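Side-chain contacts in regulatory protein of LacI family (Chloroflexus aggregans, PDB 3BBL), which probably regulates transcription as a LacI-family DNA-binding protein, the crystallised part being its periplasmic-binding-protein-like core, which in relatives senses a small-molecule effector: residues V139-L144 against I163-G168; A129-P134 against L178-L183. One frame throughout, in Å; residues are numbered along the deposited sequence.

Interaction 1: residues V139-L144 against I163-G168; sequences VGNDRL and ILRGEG
L144 and R165 meet at about a right angle, the leucine methyl CD2 lying 3.2 Å from NH2 of the guanidinium group and 3.7 Å from its CZ, obliquely to the group's plane. The other methyl of the leucine, CD1, turns to the strand's first residue and rests 4.4 Å from CG2 of I163, an ordinary apolar contact. One short side chain thus serves two different neighbours: its CG stands anti to the backbone N (chi1 176°), and the fork that follows divides its methyls between the aliphatic I163 and the charged end of R165.

N141 approaches the same guanidinium near its plane, but its OD1 stays 4.2 Å from NH1, and water fills in. One water donates to OD1 at 2.7 Å and accepts from NH2 of R165 at 2.7 Å; a second, in the guanidinium plane, lies 2.6 Å from OD1 and takes only a weak bond from NH1. These segments belong to a beta-alpha-beta unit, strand 128-132, helix 138-153 and strand 163-165, within the periplasmic-binding-protein fold; here the helix runs nearly antiparallel to the strand, their axes 12.2 Å apart at closest approach, and side chains from both elements and the two waters fill the interval.

R165 is extended from CG to NE, which carries its head off the edge strand towards the helix, where NH1 is hydrogen-bonded to the carbonyl O of W133. On the helix side, ND2 of N141 is bonded to the hydroxyl of Y75 and to the carbonyl O of E135, which would fix the amide's rotation, with OD1 turned to the waters.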
ATOM      1  N   VAL A 139       4.795 -19.471   6.065  1.00 32.74           N
ATOM      2  CA  VAL A 139       3.554 -18.777   6.385  1.00 32.67           C
ATOM      3  C   VAL A 139       2.362 -19.532   5.793  1.00 31.56           C
ATOM      4  O   VAL A 139       1.320 -19.660   6.435  1.00 29.87           O
ATOM      5  CB  VAL A 139       3.560 -17.348   5.824  1.00 33.43           C
ATOM      6  CG1 VAL A 139       2.286 -16.620   6.236  1.00 33.57           C
ATOM      7  CG2 VAL A 139       4.778 -16.614   6.321  1.00 34.60           C
ATOM      8  N   GLY A 140       2.531 -20.022   4.566  1.00 30.59           N
ATOM      9  CA  GLY A 140       1.479 -20.763   3.899  1.00 29.94           C
ATOM     10  C   GLY A 140       1.059 -21.987   4.691  1.00 30.81           C
ATOM     11  O   GLY A 140      -0.131 -22.256   4.844  1.00 30.33           O
ATOM     12  N   ASN A 141       2.033 -22.733   5.201  1.00 30.40           N
ATOM     13  CA  ASN A 141       1.722 -23.920   5.977  1.00 30.00           C
ATOM     14  C   ASN A 141       1.031 -23.562   7.278  1.00 29.84           C
ATOM     15  O   ASN A 141       0.146 -24.280   7.722  1.00 30.11           O
ATOM     16  CB  ASN A 141       2.987 -24.721   6.265  1.00 29.45           C
ATOM     17  CG  ASN A 141       3.649 -25.211   5.009  1.00 30.56           C
ATOM     18  OD1 ASN A 141       2.979 -25.512   4.023  1.00 30.46           O
ATOM     19  ND2 ASN A 141       4.974 -25.304   5.034  1.00 32.47           N
ATOM     20  N   ASP A 142       1.423 -22.452   7.893  1.00 30.65           N
ATOM     21  CA  ASP A 142       0.785 -22.053   9.143  1.00 31.05           C
ATOM     22  C   ASP A 142      -0.687 -21.778   8.900  1.00 28.53           C
ATOM     23  O   ASP A 142      -1.554 -22.287   9.607  1.00 27.22           O
ATOM     24  CB  ASP A 142       1.433 -20.794   9.726  1.00 37.79           C
ATOM     25  CG  ASP A 142       2.696 -21.093  10.497  1.00 43.64           C
ATOM     26  OD1 ASP A 142       3.784 -21.116   9.887  1.00 48.55           O
ATOM     27  OD2 ASP A 142       2.597 -21.315  11.719  1.00 46.78           O
ATOM     28  N   ARG A 143      -0.958 -20.972   7.884  1.00 25.99           N
ATOM     29  CA  ARG A 143      -2.325 -20.619   7.547  1.00 25.35           C
ATOM     30  C   ARG A 143      -3.144 -21.822   7.085  1.00 23.43           C
ATOM     31  O   ARG A 143      -4.309 -21.949   7.435  1.00 22.44           O
ATOM     32  CB  ARG A 143      -2.320 -19.520   6.489  1.00 24.48           C
ATOM     33  CG  ARG A 143      -1.709 -18.221   7.012  1.00 24.03           C
ATOM     34  CD  ARG A 143      -1.656 -17.144   5.947  1.00 21.49           C
ATOM     35  NE  ARG A 143      -1.035 -15.935   6.453  1.00 22.43           N
ATOM     36  CZ  ARG A 143      -0.789 -14.856   5.717  1.00 23.76           C
ATOM     37  NH1 ARG A 143      -1.112 -14.822   4.432  1.00 22.45           N
ATOM     38  NH2 ARG A 143      -0.217 -13.808   6.276  1.00 22.85           N
ATOM     39  N   LEU A 144      -2.533 -22.708   6.313  1.00 22.62           N
ATOM     40  CA  LEU A 144      -3.231 -23.892   5.850  1.00 23.91           C
ATOM     41  C   LEU A 144      -3.567 -24.799   7.028  1.00 25.42           C
ATOM     42  O   LEU A 144      -4.632 -25.425   7.059  1.00 25.31           O
ATOM     43  CB  LEU A 144      -2.378 -24.656   4.840  1.00 23.43           C
ATOM     44  CG  LEU A 144      -2.966 -25.983   4.355  1.00 23.97           C
ATOM     45  CD1 LEU A 144      -4.371 -25.778   3.818  1.00 20.52           C
ATOM     46  CD2 LEU A 144      -2.063 -26.571   3.288  1.00 22.98           C
ATOM     47  N   ILE A 163      -8.126 -28.404  -1.996  1.00 22.93           N
ATOM     48  CA  ILE A 163      -6.935 -27.723  -1.523  1.00 23.33           C
ATOM     49  C   ILE A 163      -6.065 -27.457  -2.729  1.00 23.31           C
ATOM     50  O   ILE A 163      -5.367 -28.341  -3.202  1.00 24.88           O
ATOM     51  CB  ILE A 163      -6.167 -28.587  -0.500  1.00 23.27           C
ATOM     52  CG1 ILE A 163      -7.067 -28.879   0.695  1.00 22.00           C
ATOM     53  CG2 ILE A 163      -4.909 -27.865  -0.031  1.00 22.42           C
ATOM     54  CD1 ILE A 163      -6.427 -29.756   1.744  1.00 23.35           C
ATOM     55  N   LEU A 164      -6.118 -26.234  -3.233  1.00 23.08           N
ATOM     56  CA  LEU A 164      -5.342 -25.876  -4.411  1.00 24.05           C
ATOM     57  C   LEU A 164      -4.176 -24.969  -4.018  1.00 24.74           C
ATOM     58  O   LEU A 164      -4.368 -23.930  -3.394  1.00 24.99           O
ATOM     59  CB  LEU A 164      -6.255 -25.185  -5.432  1.00 22.96           C
ATOM     60  CG  LEU A 164      -7.596 -25.899  -5.682  1.00 24.25           C
ATOM     61  CD1 LEU A 164      -8.387 -25.147  -6.725  1.00 24.51           C
ATOM     62  CD2 LEU A 164      -7.361 -27.332  -6.145  1.00 23.68           C
ATOM     63  N   ARG A 165      -2.966 -25.380  -4.377  1.00 25.84           N
ATOM     64  CA  ARG A 165      -1.760 -24.628  -4.048  1.00 24.81           C
ATOM     65  C   ARG A 165      -1.198 -23.883  -5.246  1.00 25.58           C
ATOM     66  O   ARG A 165      -1.139 -24.417  -6.349  1.00 24.73           O
ATOM     67  CB  ARG A 165      -0.698 -25.579  -3.509  1.00 25.84           C
ATOM     68  CG  ARG A 165      -1.071 -26.289  -2.228  1.00 26.60           C
ATOM     69  CD  ARG A 165      -0.038 -27.360  -1.951  1.00 30.55           C
ATOM     70  NE  ARG A 165      -0.221 -28.044  -0.677  1.00 30.24           N
ATOM     71  CZ  ARG A 165       0.162 -27.558   0.495  1.00 31.91           C
ATOM     72  NH1 ARG A 165       0.750 -26.369   0.567  1.00 29.28           N
ATOM     73  NH2 ARG A 165      -0.026 -28.277   1.592  1.00 32.08           N
ATOM     74  N   GLY A 166      -0.767 -22.649  -5.012  1.00 25.65           N
ATOM     75  CA  GLY A 166      -0.219 -21.834  -6.077  1.00 24.84           C
ATOM     76  C   GLY A 166       0.204 -20.461  -5.587  1.00 26.85           C
ATOM     77  O   GLY A 166       0.132 -20.157  -4.391  1.00 25.70           O
ATOM     78  N   GLU A 167       0.652 -19.625  -6.515  1.00 27.92           N
ATOM     79  CA  GLU A 167       1.079 -18.274  -6.183  1.00 29.44           C
ATOM     80  C   GLU A 167      -0.090 -17.400  -5.737  1.00 28.52           C
ATOM     81  O   GLU A 167      -1.191 -17.477  -6.288  1.00 28.20           O
ATOM     82  CB  GLU A 167       1.755 -17.637  -7.391  1.00 33.14           C
ATOM     83  CG  GLU A 167       2.966 -18.407  -7.867  1.00 40.17           C
ATOM     84  CD  GLU A 167       4.032 -18.522  -6.791  1.00 45.53           C
ATOM     85  OE1 GLU A 167       4.735 -19.559  -6.757  1.00 48.26           O
ATOM     86  OE2 GLU A 167       4.168 -17.573  -5.982  1.00 48.41           O
ATOM     87  N   GLY A 168       0.163 -16.555  -4.746  1.00 26.86           N
ATOM     88  CA  GLY A 168      -0.875 -15.683  -4.239  1.00 24.58           C
ATOM     89  C   GLY A 168      -1.211 -14.519  -5.142  1.00 22.83           C
ATOM     90  O   GLY A 168      -1.104 -13.379  -4.731  1.00 23.42           O
TER
HETATM   91  O   HOH W   1       2.113 -23.939   2.174  1.00 28.33           O
HETATM   92  O   HOH W   2       1.577 -27.832   3.762  1.00 43.50           O

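Interaction 2: residues A129-P134 against L178-L183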
ATOM      1  N   ALA A 129     -13.558 -24.906   0.517  1.00 16.76           N
ATOM      2  CA  ALA A 129     -12.297 -25.094  -0.161  1.00 15.75           C
ATOM      3  C   ALA A 129     -11.321 -23.991   0.253  1.00 16.13           C
ATOM      4  O   ALA A 129     -11.713 -22.988   0.870  1.00 12.90           O
ATOM      5  CB  ALA A 129     -12.523 -25.063  -1.671  1.00 15.10           C
ATOM      6  N   ILE A 130     -10.053 -24.177  -0.102  1.00 15.97           N
ATOM      7  CA  ILE A 130      -9.039 -23.186   0.222  1.00 17.39           C
ATOM      8  C   ILE A 130      -8.008 -23.003  -0.896  1.00 18.38           C
ATOM      9  O   ILE A 130      -7.545 -23.967  -1.514  1.00 18.27           O
ATOM     10  CB  ILE A 130      -8.308 -23.560   1.549  1.00 19.07           C
ATOM     11  CG1 ILE A 130      -7.319 -22.459   1.934  1.00 14.81           C
ATOM     12  CG2 ILE A 130      -7.622 -24.930   1.410  1.00 14.47           C
ATOM     13  CD1 ILE A 130      -6.639 -22.700   3.271  1.00 14.37           C
ATOM     14  N   LEU A 131      -7.680 -21.746  -1.159  1.00 18.14           N
ATOM     15  CA  LEU A 131      -6.684 -21.395  -2.154  1.00 19.28           C
ATOM     16  C   LEU A 131      -5.417 -21.167  -1.333  1.00 19.55           C
ATOM     17  O   LEU A 131      -5.241 -20.130  -0.699  1.00 19.15           O
ATOM     18  CB  LEU A 131      -7.115 -20.129  -2.895  1.00 19.48           C
ATOM     19  CG  LEU A 131      -8.519 -20.239  -3.507  1.00 20.31           C
ATOM     20  CD1 LEU A 131      -8.791 -19.033  -4.397  1.00 20.45           C
ATOM     21  CD2 LEU A 131      -8.639 -21.530  -4.302  1.00 18.78           C
ATOM     22  N   ALA A 132      -4.544 -22.165  -1.329  1.00 21.26           N
ATOM     23  CA  ALA A 132      -3.320 -22.115  -0.543  1.00 21.85           C
ATOM     24  C   ALA A 132      -2.048 -21.885  -1.357  1.00 23.68           C
ATOM     25  O   ALA A 132      -2.086 -21.746  -2.582  1.00 23.65           O
ATOM     26  CB  ALA A 132      -3.200 -23.397   0.266  1.00 20.88           C
ATOM     27  N   TRP A 133      -0.919 -21.865  -0.656  1.00 24.79           N
ATOM     28  CA  TRP A 133       0.379 -21.633  -1.276  1.00 25.85           C
ATOM     29  C   TRP A 133       1.224 -22.905  -1.338  1.00 27.53           C
ATOM     30  O   TRP A 133       0.853 -23.933  -0.776  1.00 25.76           O
ATOM     31  CB  TRP A 133       1.135 -20.550  -0.494  1.00 24.44           C
ATOM     32  CG  TRP A 133       0.468 -19.217  -0.488  1.00 24.07           C
ATOM     33  CD1 TRP A 133      -0.471 -18.769  -1.365  1.00 23.77           C
ATOM     34  CD2 TRP A 133       0.727 -18.129   0.412  1.00 25.07           C
ATOM     35  NE1 TRP A 133      -0.818 -17.473  -1.072  1.00 24.33           N
ATOM     36  CE2 TRP A 133      -0.098 -17.054   0.015  1.00 23.73           C
ATOM     37  CE3 TRP A 133       1.577 -17.959   1.513  1.00 24.26           C
ATOM     38  CZ2 TRP A 133      -0.099 -15.821   0.680  1.00 24.02           C
ATOM     39  CZ3 TRP A 133       1.575 -16.732   2.175  1.00 25.84           C
ATOM     40  CH2 TRP A 133       0.741 -15.681   1.755  1.00 23.75           C
ATOM     41  N   PRO A 134       2.380 -22.846  -2.024  1.00 30.44           N
ATOM     42  CA  PRO A 134       3.270 -24.008  -2.145  1.00 32.15           C
ATOM     43  C   PRO A 134       3.724 -24.532  -0.788  1.00 34.12           C
ATOM     44  O   PRO A 134       3.680 -23.810   0.206  1.00 32.64           O
ATOM     45  CB  PRO A 134       4.426 -23.466  -2.977  1.00 31.54           C
ATOM     46  CG  PRO A 134       3.763 -22.449  -3.840  1.00 31.04           C
ATOM     47  CD  PRO A 134       2.871 -21.733  -2.857  1.00 29.25           C
ATOM     48  N   LEU A 178     -12.256 -20.870 -10.820  1.00 18.52           N
ATOM     49  CA  LEU A 178     -13.022 -21.267 -11.990  1.00 19.52           C
ATOM     50  C   LEU A 178     -12.979 -22.797 -12.085  1.00 19.43           C
ATOM     51  O   LEU A 178     -13.956 -23.437 -12.461  1.00 19.33           O
ATOM     52  CB  LEU A 178     -12.452 -20.610 -13.256  1.00 16.54           C
ATOM     53  CG  LEU A 178     -12.780 -19.120 -13.427  1.00 19.80           C
ATOM     54  CD1 LEU A 178     -12.040 -18.556 -14.628  1.00 16.57           C
ATOM     55  CD2 LEU A 178     -14.282 -18.932 -13.582  1.00 14.14           C
ATOM     56  N   HIS A 179     -11.845 -23.382 -11.721  1.00 19.68           N
ATOM     57  CA  HIS A 179     -11.708 -24.833 -11.741  1.00 19.60           C
ATOM     58  C   HIS A 179     -12.736 -25.429 -10.772  1.00 18.82           C
ATOM     59  O   HIS A 179     -13.390 -26.413 -11.079  1.00 19.23           O
ATOM     60  CB  HIS A 179     -10.292 -25.231 -11.312  1.00 19.65           C
ATOM     61  CG  HIS A 179     -10.110 -26.704 -11.127  1.00 23.36           C
ATOM     62  ND1 HIS A 179     -10.052 -27.586 -12.186  1.00 23.90           N
ATOM     63  CD2 HIS A 179      -9.970 -27.454 -10.005  1.00 21.81           C
ATOM     64  CE1 HIS A 179      -9.878 -28.812 -11.726  1.00 21.96           C
ATOM     65  NE2 HIS A 179      -9.825 -28.759 -10.408  1.00 22.44           N
ATOM     66  N   LEU A 180     -12.877 -24.819  -9.603  1.00 17.77           N
ATOM     67  CA  LEU A 180     -13.826 -25.288  -8.596  1.00 18.36           C
ATOM     68  C   LEU A 180     -15.269 -25.042  -9.011  1.00 18.31           C
ATOM     69  O   LEU A 180     -16.142 -25.852  -8.732  1.00 18.08           O
ATOM     70  CB  LEU A 180     -13.554 -24.610  -7.245  1.00 17.24           C
ATOM     71  CG  LEU A 180     -12.296 -25.069  -6.501  1.00 17.41           C
ATOM     72  CD1 LEU A 180     -12.062 -24.192  -5.296  1.00 14.60           C
ATOM     73  CD2 LEU A 180     -12.445 -26.518  -6.083  1.00 16.34           C
ATOM     74  N   LEU A 181     -15.520 -23.921  -9.676  1.00 18.39           N
ATOM     75  CA  LEU A 181     -16.867 -23.607 -10.126  1.00 19.08           C
ATOM     76  C   LEU A 181     -17.272 -24.481 -11.318  1.00 20.60           C
ATOM     77  O   LEU A 181     -18.444 -24.518 -11.697  1.00 21.15           O
ATOM     78  CB  LEU A 181     -16.980 -22.119 -10.478  1.00 17.85           C
ATOM     79  CG  LEU A 181     -16.742 -21.174  -9.287  1.00 19.27           C
ATOM     80  CD1 LEU A 181     -17.012 -19.734  -9.684  1.00 17.82           C
ATOM     81  CD2 LEU A 181     -17.641 -21.567  -8.130  1.00 19.63           C
ATOM     82  N   ASP A 182     -16.302 -25.175 -11.911  1.00 21.56           N
ATOM     83  CA  ASP A 182     -16.583 -26.079 -13.027  1.00 23.56           C
ATOM     84  C   ASP A 182     -17.308 -27.307 -12.478  1.00 23.50           C
ATOM     85  O   ASP A 182     -17.881 -28.092 -13.244  1.00 24.96           O
ATOM     86  CB  ASP A 182     -15.302 -26.555 -13.730  1.00 26.54           C
ATOM     87  CG  ASP A 182     -14.746 -25.535 -14.717  1.00 31.33           C
ATOM     88  OD1 ASP A 182     -15.532 -24.769 -15.307  1.00 34.24           O
ATOM     89  OD2 ASP A 182     -13.513 -25.513 -14.922  1.00 34.22           O
ATOM     90  N   LEU A 183     -17.254 -27.488 -11.158  1.00 20.65           N
ATOM     91  CA  LEU A 183     -17.927 -28.620 -10.532  1.00 20.31           C
ATOM     92  C   LEU A 183     -19.419 -28.331 -10.522  1.00 20.68           C
ATOM     93  O   LEU A 183     -19.828 -27.171 -10.500  1.00 19.58           O
ATOM     94  CB  LEU A 183     -17.433 -28.821  -9.101  1.00 16.15           C
ATOM     95  CG  LEU A 183     -15.959 -29.204  -8.937  1.00 18.47           C
ATOM     96  CD1 LEU A 183     -15.557 -29.071  -7.472  1.00 18.06           C
ATOM     97  CD2 LEU A 183     -15.723 -30.620  -9.441  1.00 16.50           C
TER
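L180 reaches from the helix to the strand through a single methyl, CD1, and the contact is wholly apolar. The nearest partner is A129, whose CB lies 3.8 Å from CD1 of L180. Both residues point their side chains at each other, and the short alanine lets the leucine end come close to the strand at the point where the two backbones are nearest, the CA atoms of A129 and L180 being 8.6 Å apart. L131, two residues further along the strand, makes a looser contact: its CD2 is 4.4 Å from the same CD1 of L180. The leucine of the strand does not start out aimed at the helix; its branched end swings nearer, so that A129 and L131 present neighbouring apolar surfaces to one methyl. All three residues are buried.

The arrangement is the helix-on-sheet layer of an alpha/beta fold: parallel strand 128-132, inside the sheet of the periplasmic-binding-protein-like domain, carries helix 170-181 on the face turned from helix 138-153, since I130, between the two contact residues, points away and packs on L144 and Y147.

The polar interactions belong to the surroundings. Backbone hydrogen bonds join A129 to A191 and M193, and I130 to Y162 and L164, so the strand is held from both edges. OD1 of D182 forms a salt bridge with R210, and the carbonyl O of L183 accepts a hydrogen bond from R188.

Interaction 1 is nested within the chain loop closed by interaction 2, and their centres lie 11 Å apart. Strands 128-132 and 163-165 are sheet neighbours that join them: the backbone O of L164 sits 2.7 Å from N of A132, a probable hydrogen bond. Just past the two strands the segments still touch, with the carbonyl O of G166 3.4 Å from CD1 of W133. Helices 138-153 and 170-181 occupy opposite faces of this sheet edge. The indole of W133 also packs on R143 of helix 138-153, its CH2 being 3.4 Å from NH1 of that arginine.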